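PDB 2DUL: tRNA (guanine(26)-N(2))-dimethyltransferase from Pyrococcus horikoshii, which probably transfers two methyl groups from S-adenosyl-L-methionine to the exocyclic N2 of guanine 26 in a number of tRNAs. Local coordinates for residues Gly59-Arg64 with Phe134-Pro139; Val74-Ile79 with Glu85-Asn90; Lys258-Gln263 with Pro267-Ala272; Leu320-His325 with Glu369-Thr374; Thr353-His356 with Ile362-Ser365. All coordinates share one frame; numbering follows the deposited sequence.

Contact 1 (Gly59-Arg64 with Phe134-Pro139); sequences GIRGIR and FIDLDP
R61, in the first turn of helix 60-68, faces D136 in strand 132-137, their CA atoms 9.0 Å apart, and the gap is bridged by side chains alone. The arginine chain leaves with CG anti to the backbone N (chi1 -169°), runs straight to CD and bends at chi3, which brings its guanidinium between two aspartates two residues apart. NH2 lies 2.9 Å from OD1 of D136, a salt bridge whose hydrogen bond is weak because the N-H points well off the oxygen, at 127°. On the other branch NH1 forms a salt bridge with D138, 3.0 Å from its OD2, while CB of D138 covers one face of the guanidinium. The aspartates lie at and just past the C-terminal end of strand 132-137, an inner strand of the class I methyltransferase sheet, and helix 60-68, carrying R61, a predicted S-adenosyl-L-methionine ligand, follows strand 50-53 of the same sheet. The guanidinium and the D136 carboxylate are turned 73° apart, consistent with a charge pairing rather than a flat two-pronged one. The stronger partner of D136 is R228, salt-bridged at OD2, which brings the two arginines close; N35 accepts a hydrogen bond from R61 NH2.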
# COMPACT_ATOMS: atom_id res chain seq x y z
N GLY A 59 -18.20 -0.04 7.35
CA GLY A 59 -18.49 0.84 6.23
C GLY A 59 -17.74 2.16 6.30
O GLY A 59 -17.88 3.01 5.42
N ILE A 60 -16.91 2.32 7.33
CA ILE A 60 -16.16 3.56 7.52
C ILE A 60 -15.36 4.04 6.31
O ILE A 60 -15.36 5.23 5.99
CB ILE A 60 -15.20 3.46 8.74
CG1 ILE A 60 -14.44 4.77 8.92
CG2 ILE A 60 -14.21 2.31 8.55
CD1 ILE A 60 -15.34 5.97 9.22
N ARG A 61 -14.67 3.13 5.62
CA ARG A 61 -13.86 3.52 4.47
C ARG A 61 -14.72 4.13 3.36
O ARG A 61 -14.45 5.24 2.92
CB ARG A 61 -13.07 2.32 3.93
CG ARG A 61 -12.00 2.68 2.92
CD ARG A 61 -11.21 1.45 2.49
NE ARG A 61 -10.52 0.82 3.62
CZ ARG A 61 -9.28 1.10 4.00
NH1 ARG A 61 -8.76 0.48 5.05
NH2 ARG A 61 -8.54 1.99 3.33
N GLY A 62 -15.73 3.39 2.92
CA GLY A 62 -16.61 3.89 1.87
C GLY A 62 -17.35 5.16 2.26
O GLY A 62 -17.54 6.05 1.43
N ILE A 63 -17.78 5.25 3.51
CA ILE A 63 -18.48 6.44 3.97
C ILE A 63 -17.55 7.65 3.89
O ILE A 63 -17.97 8.73 3.46
CB ILE A 63 -18.99 6.25 5.42
CG1 ILE A 63 -20.16 5.26 5.42
CG2 ILE A 63 -19.44 7.60 6.00
CD1 ILE A 63 -20.53 4.74 6.79
N ARG A 64 -16.29 7.48 4.28
CA ARG A 64 -15.36 8.60 4.20
C ARG A 64 -15.06 8.94 2.74
O ARG A 64 -14.88 10.11 2.40
CB ARG A 64 -14.07 8.29 4.97
CG ARG A 64 -14.29 8.21 6.48
CD ARG A 64 -12.97 8.27 7.22
NE ARG A 64 -12.25 9.51 6.95
CZ ARG A 64 -10.98 9.71 7.24
NH1 ARG A 64 -10.27 8.75 7.83
NH2 ARG A 64 -10.40 10.87 6.94
N PHE A 134 -11.47 2.87 -9.05
CA PHE A 134 -10.61 2.60 -7.90
C PHE A 134 -11.22 1.52 -7.03
O PHE A 134 -12.42 1.54 -6.74
CB PHE A 134 -10.39 3.86 -7.06
CG PHE A 134 -9.67 3.60 -5.75
CD1 PHE A 134 -8.36 3.12 -5.73
CD2 PHE A 134 -10.31 3.83 -4.53
CE1 PHE A 134 -7.70 2.86 -4.52
CE2 PHE A 134 -9.66 3.57 -3.32
CZ PHE A 134 -8.35 3.09 -3.31
N ILE A 135 -10.39 0.57 -6.62
CA ILE A 135 -10.82 -0.50 -5.73
C ILE A 135 -9.83 -0.52 -4.58
O ILE A 135 -8.62 -0.49 -4.79
CB ILE A 135 -10.80 -1.89 -6.43
CG1 ILE A 135 -11.88 -1.96 -7.52
CG2 ILE A 135 -11.03 -3.00 -5.40
CD1 ILE A 135 -11.92 -3.30 -8.26
N ASP A 136 -10.35 -0.55 -3.36
CA ASP A 136 -9.49 -0.61 -2.18
C ASP A 136 -9.71 -1.96 -1.50
O ASP A 136 -10.80 -2.26 -1.02
CB ASP A 136 -9.82 0.54 -1.22
CG ASP A 136 -8.72 0.79 -0.19
OD1 ASP A 136 -8.72 1.86 0.45
OD2 ASP A 136 -7.84 -0.09 -0.04
N LEU A 137 -8.66 -2.78 -1.51
CA LEU A 137 -8.69 -4.11 -0.91
C LEU A 137 -8.00 -4.05 0.44
O LEU A 137 -6.78 -3.93 0.51
CB LEU A 137 -7.95 -5.11 -1.79
CG LEU A 137 -8.52 -5.50 -3.15
CD1 LEU A 137 -7.64 -6.60 -3.76
CD2 LEU A 137 -9.96 -5.99 -2.97
N ASP A 138 -8.79 -4.14 1.51
CA ASP A 138 -8.25 -4.08 2.87
C ASP A 138 -8.85 -5.21 3.70
O ASP A 138 -9.74 -4.99 4.51
CB ASP A 138 -8.61 -2.74 3.49
CG ASP A 138 -7.90 -2.50 4.81
OD1 ASP A 138 -6.66 -2.41 4.80
OD2 ASP A 138 -8.59 -2.39 5.85
N PRO A 139 -8.36 -6.45 3.50
CA PRO A 139 -8.85 -7.63 4.23
C PRO A 139 -8.13 -7.90 5.54
O PRO A 139 -7.19 -7.20 5.91
CB PRO A 139 -8.61 -8.74 3.23
CG PRO A 139 -7.28 -8.36 2.67
CD PRO A 139 -7.44 -6.86 2.42

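Contact 2 (Val74-Ile79 with Glu85-Asn90); sequences VWLNDI and ELMKRN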
# COMPACT_ATOMS: atom_id res chain seq x y z
N VAL A 74 -20.12 5.23 -4.81
CA VAL A 74 -19.34 4.45 -3.85
C VAL A 74 -20.02 3.15 -3.47
O VAL A 74 -21.17 3.15 -3.02
CB VAL A 74 -19.09 5.27 -2.55
CG1 VAL A 74 -18.17 4.50 -1.61
CG2 VAL A 74 -18.50 6.64 -2.90
N TRP A 75 -19.31 2.05 -3.66
CA TRP A 75 -19.83 0.73 -3.32
C TRP A 75 -19.19 0.24 -2.02
O TRP A 75 -17.97 0.33 -1.84
CB TRP A 75 -19.56 -0.27 -4.44
CG TRP A 75 -20.35 -0.03 -5.69
CD1 TRP A 75 -20.35 1.11 -6.44
CD2 TRP A 75 -21.22 -0.95 -6.35
NE1 TRP A 75 -21.17 0.95 -7.53
CE2 TRP A 75 -21.72 -0.31 -7.50
CE3 TRP A 75 -21.63 -2.26 -6.07
CZ2 TRP A 75 -22.61 -0.93 -8.38
CZ3 TRP A 75 -22.51 -2.89 -6.95
CH2 TRP A 75 -22.99 -2.21 -8.09
N LEU A 76 -20.02 -0.28 -1.13
CA LEU A 76 -19.56 -0.83 0.14
C LEU A 76 -19.98 -2.29 0.13
O LEU A 76 -21.14 -2.60 -0.15
CB LEU A 76 -20.22 -0.11 1.31
CG LEU A 76 -19.93 1.37 1.54
CD1 LEU A 76 -20.73 2.20 0.55
CD2 LEU A 76 -20.32 1.75 2.96
N ASN A 77 -19.06 -3.19 0.44
CA ASN A 77 -19.40 -4.61 0.43
C ASN A 77 -18.84 -5.39 1.61
O ASN A 77 -17.76 -5.09 2.11
CB ASN A 77 -18.88 -5.25 -0.86
CG ASN A 77 -19.15 -6.75 -0.91
OD1 ASN A 77 -20.26 -7.19 -1.20
ND2 ASN A 77 -18.12 -7.54 -0.61
N ASP A 78 -19.59 -6.40 2.04
CA ASP A 78 -19.15 -7.29 3.11
C ASP A 78 -19.99 -8.56 3.07
O ASP A 78 -21.20 -8.51 2.83
CB ASP A 78 -19.29 -6.63 4.49
CG ASP A 78 -18.37 -7.27 5.52
OD1 ASP A 78 -17.32 -6.66 5.84
OD2 ASP A 78 -18.67 -8.39 5.99
N ILE A 79 -19.35 -9.69 3.30
CA ILE A 79 -20.04 -10.97 3.26
C ILE A 79 -20.86 -11.23 4.52
O ILE A 79 -21.78 -12.05 4.51
CB ILE A 79 -19.02 -12.12 3.06
CG1 ILE A 79 -19.75 -13.43 2.77
CG2 ILE A 79 -18.15 -12.26 4.30
CD1 ILE A 79 -18.83 -14.59 2.47
N GLU A 85 -25.88 -5.11 7.91
CA GLU A 85 -26.89 -4.37 8.66
C GLU A 85 -26.31 -3.08 9.25
O GLU A 85 -26.96 -2.03 9.22
CB GLU A 85 -27.46 -5.23 9.79
CG GLU A 85 -28.33 -6.39 9.32
CD GLU A 85 -29.53 -5.92 8.53
OE1 GLU A 85 -30.28 -5.04 9.01
OE2 GLU A 85 -29.75 -6.44 7.41
N LEU A 86 -25.09 -3.16 9.76
CA LEU A 86 -24.44 -2.00 10.36
C LEU A 86 -24.05 -0.98 9.30
O LEU A 86 -24.08 0.23 9.54
CB LEU A 86 -23.21 -2.44 11.15
CG LEU A 86 -22.49 -1.33 11.92
CD1 LEU A 86 -23.48 -0.57 12.79
CD2 LEU A 86 -21.37 -1.93 12.76
N MET A 87 -23.67 -1.47 8.12
CA MET A 87 -23.29 -0.58 7.03
C MET A 87 -24.48 0.29 6.63
O MET A 87 -24.34 1.50 6.45
CB MET A 87 -22.77 -1.40 5.85
CG MET A 87 -21.36 -1.95 6.06
SD MET A 87 -20.88 -3.31 4.95
CE MET A 87 -20.84 -2.49 3.43
N LYS A 88 -25.65 -0.32 6.50
CA LYS A 88 -26.86 0.42 6.13
C LYS A 88 -27.17 1.51 7.18
O LYS A 88 -27.51 2.64 6.84
CB LYS A 88 -28.05 -0.52 6.00
CG LYS A 88 -27.99 -1.47 4.81
CD LYS A 88 -29.28 -2.30 4.67
CE LYS A 88 -29.49 -3.22 5.87
NZ LYS A 88 -30.77 -4.00 5.77
N ARG A 89 -27.03 1.16 8.45
CA ARG A 89 -27.30 2.11 9.52
C ARG A 89 -26.31 3.28 9.49
O ARG A 89 -26.71 4.44 9.58
CB ARG A 89 -27.20 1.41 10.88
CG ARG A 89 -28.13 0.23 11.03
CD ARG A 89 -28.15 -0.27 12.47
NE ARG A 89 -28.54 0.80 13.40
CZ ARG A 89 -28.80 0.61 14.69
NH1 ARG A 89 -29.14 1.64 15.45
NH2 ARG A 89 -28.71 -0.61 15.21
N ASN A 90 -25.03 2.97 9.36
CA ASN A 90 -24.03 4.02 9.34
C ASN A 90 -24.14 4.94 8.14
O ASN A 90 -23.89 6.13 8.24
CB ASN A 90 -22.62 3.43 9.45
CG ASN A 90 -22.34 2.87 10.82
OD1 ASN A 90 -22.88 3.35 11.82
ND2 ASN A 90 -21.49 1.85 10.90
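The methionine M87 joins strand 73-78 to helix 81-94, the beta-alpha unit of the class I methyltransferase fold whose strand ends in D78, a residue predicted to bind S-adenosyl-L-methionine. The helix runs back against the strand, their short axes 9.6 Å apart at closest and at 152°. M87 starts out with CG anti to its carbonyl carbon (chi1 -75°), then turns at chi3, so that the thioether lies over the strand with SD and CE meeting different residues. The methyl CE presses on CB of L76 at 3.2 Å, tighter than usual for two carbons, and it also comes within 3.5 Å of the backbone N of N77. One atom back, SD rests 3.7 Å from CB of D78. Thus the sulfur end touches only the aliphatic root of the aspartate; its carboxylate is held through OD1 by the amide of A57 and through OD2 by that of S80. I116 of strand 113-118 and S56 also pack against M87. No hydrogen bond crosses between the two segments, which implies that the helix is seated here by apolar contact and shape, while the carboxylate of D78 is held by backbone amides outside the two segments.

Contact 3 (Lys258-Gln263 with Pro267-Ala272); sequences KFELEQ and PTRPNA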
# COMPACT_ATOMS: atom_id res chain seq x y z
N LYS A 258 25.72 -6.05 2.89
CA LYS A 258 25.77 -5.56 1.52
C LYS A 258 24.74 -6.29 0.67
O LYS A 258 24.57 -7.50 0.80
CB LYS A 258 27.16 -5.77 0.91
CG LYS A 258 27.28 -5.29 -0.53
CD LYS A 258 28.68 -5.47 -1.07
CE LYS A 258 28.79 -4.99 -2.52
NZ LYS A 258 27.82 -5.70 -3.39
N PHE A 259 24.06 -5.55 -0.20
CA PHE A 259 23.06 -6.16 -1.08
C PHE A 259 23.46 -5.97 -2.53
O PHE A 259 24.25 -5.09 -2.86
CB PHE A 259 21.67 -5.54 -0.82
CG PHE A 259 21.56 -4.07 -1.15
CD1 PHE A 259 21.50 -3.63 -2.47
CD2 PHE A 259 21.51 -3.12 -0.13
CE1 PHE A 259 21.38 -2.27 -2.78
CE2 PHE A 259 21.39 -1.75 -0.43
CZ PHE A 259 21.32 -1.33 -1.75
N GLU A 260 22.92 -6.83 -3.39
CA GLU A 260 23.18 -6.76 -4.83
C GLU A 260 21.81 -6.86 -5.49
O GLU A 260 20.91 -7.51 -4.97
CB GLU A 260 24.03 -7.95 -5.29
CG GLU A 260 25.25 -8.23 -4.43
CD GLU A 260 26.02 -9.45 -4.90
OE1 GLU A 260 25.41 -10.34 -5.54
OE2 GLU A 260 27.24 -9.53 -4.62
N LEU A 261 21.66 -6.21 -6.64
CA LEU A 261 20.40 -6.25 -7.35
C LEU A 261 20.56 -6.93 -8.70
O LEU A 261 21.57 -6.77 -9.37
CB LEU A 261 19.87 -4.83 -7.59
CG LEU A 261 19.80 -3.89 -6.38
CD1 LEU A 261 19.38 -2.50 -6.86
CD2 LEU A 261 18.81 -4.43 -5.35
N GLU A 262 19.55 -7.70 -9.10
CA GLU A 262 19.59 -8.35 -10.40
C GLU A 262 18.24 -8.18 -11.07
O GLU A 262 17.24 -8.73 -10.62
CB GLU A 262 19.93 -9.84 -10.29
CG GLU A 262 19.85 -10.54 -11.65
CD GLU A 262 20.38 -11.95 -11.63
OE1 GLU A 262 20.12 -12.69 -10.65
OE2 GLU A 262 21.05 -12.33 -12.61
N GLN A 263 18.22 -7.40 -12.15
CA GLN A 263 16.99 -7.17 -12.86
C GLN A 263 16.81 -8.31 -13.85
O GLN A 263 17.73 -8.66 -14.59
CB GLN A 263 17.04 -5.83 -13.59
CG GLN A 263 15.67 -5.18 -13.78
CD GLN A 263 15.76 -3.71 -14.15
OE1 GLN A 263 16.49 -2.95 -13.52
NE2 GLN A 263 15.01 -3.31 -15.17
N PRO A 267 16.37 -15.16 -11.51
CA PRO A 267 17.72 -14.88 -11.00
C PRO A 267 18.71 -15.82 -11.69
O PRO A 267 18.30 -16.81 -12.30
CB PRO A 267 17.58 -15.17 -9.51
CG PRO A 267 16.64 -16.35 -9.51
CD PRO A 267 15.59 -15.97 -10.55
N THR A 268 20.00 -15.52 -11.60
CA THR A 268 20.99 -16.38 -12.25
C THR A 268 22.10 -16.83 -11.31
O THR A 268 23.10 -17.42 -11.75
CB THR A 268 21.63 -15.65 -13.44
OG1 THR A 268 22.38 -14.52 -12.97
CG2 THR A 268 20.56 -15.17 -14.41
N ARG A 269 21.92 -16.58 -10.02
CA ARG A 269 22.89 -16.95 -9.00
C ARG A 269 22.15 -17.52 -7.79
O ARG A 269 20.96 -17.25 -7.59
CB ARG A 269 23.72 -15.73 -8.58
CG ARG A 269 24.43 -15.04 -9.73
CD ARG A 269 25.52 -14.08 -9.24
NE ARG A 269 25.01 -12.92 -8.51
CZ ARG A 269 24.37 -11.90 -9.06
NH1 ARG A 269 24.15 -11.86 -10.37
NH2 ARG A 269 23.97 -10.88 -8.31
N PRO A 270 22.84 -18.30 -6.96
CA PRO A 270 22.19 -18.88 -5.78
C PRO A 270 21.83 -17.90 -4.67
O PRO A 270 22.34 -16.77 -4.62
CB PRO A 270 23.19 -19.95 -5.32
CG PRO A 270 24.51 -19.38 -5.73
CD PRO A 270 24.23 -18.79 -7.09
N ASN A 271 20.91 -18.33 -3.81
CA ASN A 271 20.46 -17.53 -2.68
C ASN A 271 19.76 -16.22 -3.03
O ASN A 271 19.89 -15.24 -2.31
CB ASN A 271 21.65 -17.25 -1.76
CG ASN A 271 22.32 -18.52 -1.26
OD1 ASN A 271 21.64 -19.44 -0.78
ND2 ASN A 271 23.64 -18.59 -1.36
N ALA A 272 19.03 -16.20 -4.14
CA ALA A 272 18.31 -15.00 -4.54
C ALA A 272 17.01 -14.84 -3.77
O ALA A 272 16.37 -15.82 -3.40
CB ALA A 272 18.02 -15.03 -6.05
O HOH W 1 25.76 -12.97 -6.05
O HOH W 2 23.19 -8.63 -10.37
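One carboxylate, that of E262, takes hold of both the amide and the hydroxyl of a single residue, T268. Its OE2 receives OG1 of T268 at 2.6 Å through the syn lone pair, and its OE1 receives the backbone N of T268 at 3.0 Å from 28° out of the carboxylate plane. The threonine hydroxyl sits between its own backbone N and carbonyl carbon (chi1 65°), which turns it to the same carboxylate as the amide. OE1 also accepts a hydrogen bond from the hydroxyl of Y251. This pairing fastens the loop leading to strand 273-277 against strand 259-263, an edge strand of a three-stranded antiparallel sheet whose central strand is 247-252. Putting an alanine at E262 would probably leave the amide and hydroxyl of T268 without their shared acceptor and let this part of the loop shift. Further along, R269 NH2 makes a salt bridge with OE1 of E260 at 3.2 Å, the carboxylate and guanidinium planes 58° apart. One water links that same oxygen to R269 NE, and another joins L261 O to NH2. OE2 of E262 pairs with NH1 of R269 by charge alone, at a long 3.9 Å, and Y251 supplies a cation-pi contact to the arginine.

Contact 4 (Leu320-His325 with Glu369-Thr374); sequences LFYDTH and EVFIET
Apolar contact carries most of this pairing, and F371 is at its middle. CB of Y322 stands over one face of the F371 ring, 3.6 Å from the centroid and 19° off the ring normal, a CH-pi contact whose shortest carbon pair is CB to CE2 at 3.4 Å. I327, I341 and I362 pack against F371 as well. Aromatic contact comes next: the Y322 ring lies obliquely against that of F371, the centroids 5.0 Å apart and the planes at 35°, with CD2 of Y322 3.8 Å from CG of F371. For the phenylalanine, chi1 of -176° points the ring away from the helix backbone N and out toward the strand. Polar contact is slight. OG1 of T324 approaches the ring edge at CZ, 3.7 Å away, and this buried oxygen has no hydrogen-bonding partner in the model. An alanine at F371 is likely to open a gap under CB of Y322 and remove one of the surfaces that hold the tyrosine ring. Helix 302-314, strand 322-323, helices 324-331 and 338-347 and hairpin 352-355/361-364 follow an order consistent with a winged-helix domain, on whose short first strand the last helix of the chain packs.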
# COMPACT_ATOMS: atom_id res chain seq x y z
N LEU A 320 16.20 -0.46 -1.84
CA LEU A 320 16.82 -0.78 -0.56
C LEU A 320 17.57 0.36 0.16
O LEU A 320 17.48 1.53 -0.22
CB LEU A 320 17.72 -2.01 -0.73
CG LEU A 320 17.01 -3.17 -1.43
CD1 LEU A 320 17.92 -4.39 -1.51
CD2 LEU A 320 15.72 -3.51 -0.68
N PHE A 321 18.29 -0.01 1.21
CA PHE A 321 19.02 0.97 2.00
C PHE A 321 20.02 0.28 2.91
O PHE A 321 20.09 -0.95 2.94
CB PHE A 321 18.03 1.79 2.84
CG PHE A 321 17.19 0.96 3.78
CD1 PHE A 321 17.61 0.71 5.08
CD2 PHE A 321 15.98 0.42 3.35
CE1 PHE A 321 16.83 -0.06 5.96
CE2 PHE A 321 15.19 -0.35 4.21
CZ PHE A 321 15.62 -0.60 5.52
N TYR A 322 20.79 1.07 3.65
CA TYR A 322 21.77 0.52 4.57
C TYR A 322 21.35 0.87 5.99
O TYR A 322 21.14 2.04 6.31
CB TYR A 322 23.17 1.09 4.27
CG TYR A 322 23.67 0.76 2.88
CD1 TYR A 322 23.80 -0.56 2.46
CD2 TYR A 322 23.98 1.78 1.97
CE1 TYR A 322 24.23 -0.87 1.17
CE2 TYR A 322 24.40 1.48 0.67
CZ TYR A 322 24.52 0.15 0.28
OH TYR A 322 24.93 -0.15 -1.01
N ASP A 323 21.21 -0.15 6.83
CA ASP A 323 20.81 0.06 8.22
C ASP A 323 22.08 0.19 9.05
O ASP A 323 22.79 -0.79 9.26
CB ASP A 323 19.96 -1.12 8.70
CG ASP A 323 19.32 -0.86 10.05
OD1 ASP A 323 20.05 -0.82 11.06
OD2 ASP A 323 18.08 -0.70 10.09
N THR A 324 22.37 1.40 9.51
CA THR A 324 23.57 1.67 10.30
C THR A 324 23.72 0.75 11.51
O THR A 324 24.82 0.29 11.82
CB THR A 324 23.60 3.13 10.78
OG1 THR A 324 23.44 4.01 9.66
CG2 THR A 324 24.94 3.43 11.45
N HIS A 325 22.61 0.49 12.20
CA HIS A 325 22.66 -0.37 13.37
C HIS A 325 22.98 -1.82 13.01
O HIS A 325 23.94 -2.40 13.51
CB HIS A 325 21.33 -0.29 14.13
CG HIS A 325 21.33 -1.05 15.41
ND1 HIS A 325 21.20 -2.42 15.47
CD2 HIS A 325 21.48 -0.64 16.69
CE1 HIS A 325 21.27 -2.82 16.73
NE2 HIS A 325 21.45 -1.76 17.49
N GLU A 369 30.80 0.24 -0.00
CA GLU A 369 32.10 0.51 0.59
C GLU A 369 32.26 1.96 1.03
O GLU A 369 32.91 2.23 2.04
CB GLU A 369 33.22 0.14 -0.37
CG GLU A 369 33.29 -1.34 -0.72
CD GLU A 369 33.43 -2.24 0.51
OE1 GLU A 369 33.99 -1.81 1.54
OE2 GLU A 369 32.99 -3.41 0.42
N VAL A 370 31.69 2.89 0.28
CA VAL A 370 31.78 4.30 0.66
C VAL A 370 30.94 4.52 1.91
O VAL A 370 31.33 5.28 2.80
CB VAL A 370 31.26 5.22 -0.46
CG1 VAL A 370 31.13 6.65 0.06
CG2 VAL A 370 32.22 5.18 -1.64
N PHE A 371 29.79 3.86 1.99
CA PHE A 371 28.93 3.99 3.16
C PHE A 371 29.66 3.51 4.41
O PHE A 371 29.65 4.19 5.44
CB PHE A 371 27.65 3.17 2.98
CG PHE A 371 26.66 3.32 4.10
CD1 PHE A 371 25.83 4.44 4.17
CD2 PHE A 371 26.57 2.36 5.11
CE1 PHE A 371 24.92 4.60 5.22
CE2 PHE A 371 25.67 2.51 6.17
CZ PHE A 371 24.84 3.63 6.22
N ILE A 372 30.28 2.34 4.32
CA ILE A 372 31.00 1.76 5.44
C ILE A 372 32.13 2.66 5.93
O ILE A 372 32.31 2.85 7.14
CB ILE A 372 31.59 0.37 5.07
CG1 ILE A 372 30.46 -0.59 4.70
CG2 ILE A 372 32.40 -0.18 6.23
CD1 ILE A 372 29.39 -0.72 5.76
N GLU A 373 32.89 3.21 4.99
CA GLU A 373 33.99 4.08 5.36
C GLU A 373 33.44 5.32 6.05
O GLU A 373 34.08 5.89 6.93
CB GLU A 373 34.80 4.48 4.12
CG GLU A 373 36.04 5.31 4.43
CD GLU A 373 36.93 5.53 3.22
OE1 GLU A 373 36.49 6.21 2.27
OE2 GLU A 373 38.07 5.01 3.22
N THR A 374 32.24 5.74 5.65
CA THR A 374 31.61 6.92 6.23
C THR A 374 31.00 6.68 7.62
O THR A 374 31.00 7.58 8.45
CB THR A 374 30.51 7.47 5.31
OG1 THR A 374 31.06 7.75 4.02
CG2 THR A 374 29.92 8.74 5.90

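Contact 5 (Thr353-His356 with Ile362-Ser365); sequences TRTH and IKTS
T353 opens the pairing through its backbone, making two hydrogen bonds with K363: its N donates to O of K363 at 3.0 Å, and its O accepts N of K363 at 2.9 Å. The same carbonyl oxygen has CA of I362 3.5 Å away, a CA-H...O contact. A chi1 of 70° swings the T353 hydroxyl back over its own main chain, and from there OG1 donates to O of R354 at 3.0 Å while lying 3.8 Å from CB of K363; the amide of L316 is another partner of this hydroxyl. Together the reciprocal bonds make T353 and K363 an antiparallel hydrogen-bonded pair of the beta hairpin formed by strands 352-355 and 361-364. Strand 361-364 is the middle one of its sheet, with strand 322-323 along its other edge. Over these few residues the strand axes are twisted, at 130° to each other, and pass 4.8 Å apart. R354 follows with its side chain on the sheet face opposite that of T353, where it packs on helix 338-347. At T355 the contact passes to side chains. Its CB lies 3.6 Å from CD of K363, and OG1 is 3.7 Å from CE, the threonine crossing the aliphatic part of the lysine at about a right angle. K363 bends at chi2 and chi4, and its NZ goes on to a salt bridge with E194 and to the carbonyl oxygens of I318 and L320. The T355 hydroxyl has E315 as its own polar partner.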
# COMPACT_ATOMS: atom_id res chain seq x y z
N THR A 353 19.15 10.13 2.43
CA THR A 353 18.00 10.53 3.22
C THR A 353 17.64 9.43 4.20
O THR A 353 18.13 8.31 4.11
CB THR A 353 16.74 10.76 2.35
OG1 THR A 353 16.27 9.50 1.86
CG2 THR A 353 17.05 11.68 1.17
N ARG A 354 16.76 9.77 5.14
CA ARG A 354 16.28 8.79 6.10
C ARG A 354 15.18 8.06 5.33
O ARG A 354 14.80 8.48 4.24
CB ARG A 354 15.67 9.50 7.32
CG ARG A 354 16.67 10.22 8.20
CD ARG A 354 15.96 11.16 9.17
NE ARG A 354 16.89 11.88 10.04
CZ ARG A 354 17.46 11.36 11.12
NH1 ARG A 354 18.30 12.09 11.85
NH2 ARG A 354 17.17 10.11 11.49
N THR A 355 14.67 6.97 5.89
CA THR A 355 13.59 6.23 5.22
C THR A 355 12.54 5.78 6.23
O THR A 355 12.87 5.43 7.36
CB THR A 355 14.11 4.98 4.49
OG1 THR A 355 12.99 4.18 4.07
CG2 THR A 355 15.02 4.14 5.39
N HIS A 356 11.28 5.80 5.80
CA HIS A 356 10.17 5.39 6.66
C HIS A 356 10.21 3.89 6.95
O HIS A 356 9.51 3.41 7.84
CB HIS A 356 8.85 5.74 5.99
CG HIS A 356 8.49 4.83 4.86
ND1 HIS A 356 7.65 3.75 5.02
CD2 HIS A 356 8.90 4.80 3.57
CE1 HIS A 356 7.56 3.09 3.87
NE2 HIS A 356 8.31 3.71 2.98
N ILE A 362 19.31 4.25 6.01
CA ILE A 362 19.67 5.39 5.18
C ILE A 362 19.65 5.00 3.71
O ILE A 362 20.33 4.05 3.31
CB ILE A 362 21.07 5.94 5.53
CG1 ILE A 362 21.10 6.47 6.96
CG2 ILE A 362 21.45 7.05 4.55
CD1 ILE A 362 22.50 6.80 7.46
N LYS A 363 18.85 5.71 2.93
CA LYS A 363 18.76 5.49 1.50
C LYS A 363 19.87 6.35 0.93
O LYS A 363 20.00 7.53 1.30
CB LYS A 363 17.42 6.01 0.95
CG LYS A 363 16.51 4.96 0.30
CD LYS A 363 15.64 4.26 1.32
CE LYS A 363 14.43 3.58 0.67
NZ LYS A 363 14.79 2.50 -0.30
N THR A 364 20.69 5.79 0.05
CA THR A 364 21.77 6.58 -0.53
C THR A 364 22.23 6.04 -1.86
O THR A 364 22.13 4.85 -2.14
CB THR A 364 22.98 6.64 0.42
OG1 THR A 364 24.00 7.46 -0.16
CG2 THR A 364 23.54 5.25 0.68
N SER A 365 22.75 6.94 -2.69
CA SER A 365 23.27 6.57 -4.00
C SER A 365 24.69 6.02 -3.84
O SER A 365 25.23 5.39 -4.75
CB SER A 365 23.29 7.79 -4.92
OG SER A 365 24.05 8.85 -4.35

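In the fold
Following the chain, contact 1 closes a long loop by tying helix 60-68 to strand 132-137, and contact 2 falls within that loop as a short strand-to-helix closure; the two touch, and both serve the large mixed sheet of the methyltransferase fold. Contact 3 comes later and in series, closing a short loop at the edge of a separate three-stranded sheet. Contact 4 then spans from strand 322-323 to the last helix, with the hairpin of contact 5 enclosed between its ends; no two contacts cross. Contacts 4 and 5 share a third sheet, and F259 of contact 3 packs against Y322 of contact 4, so the second and third sheets adjoin, far from contacts 1 and 2.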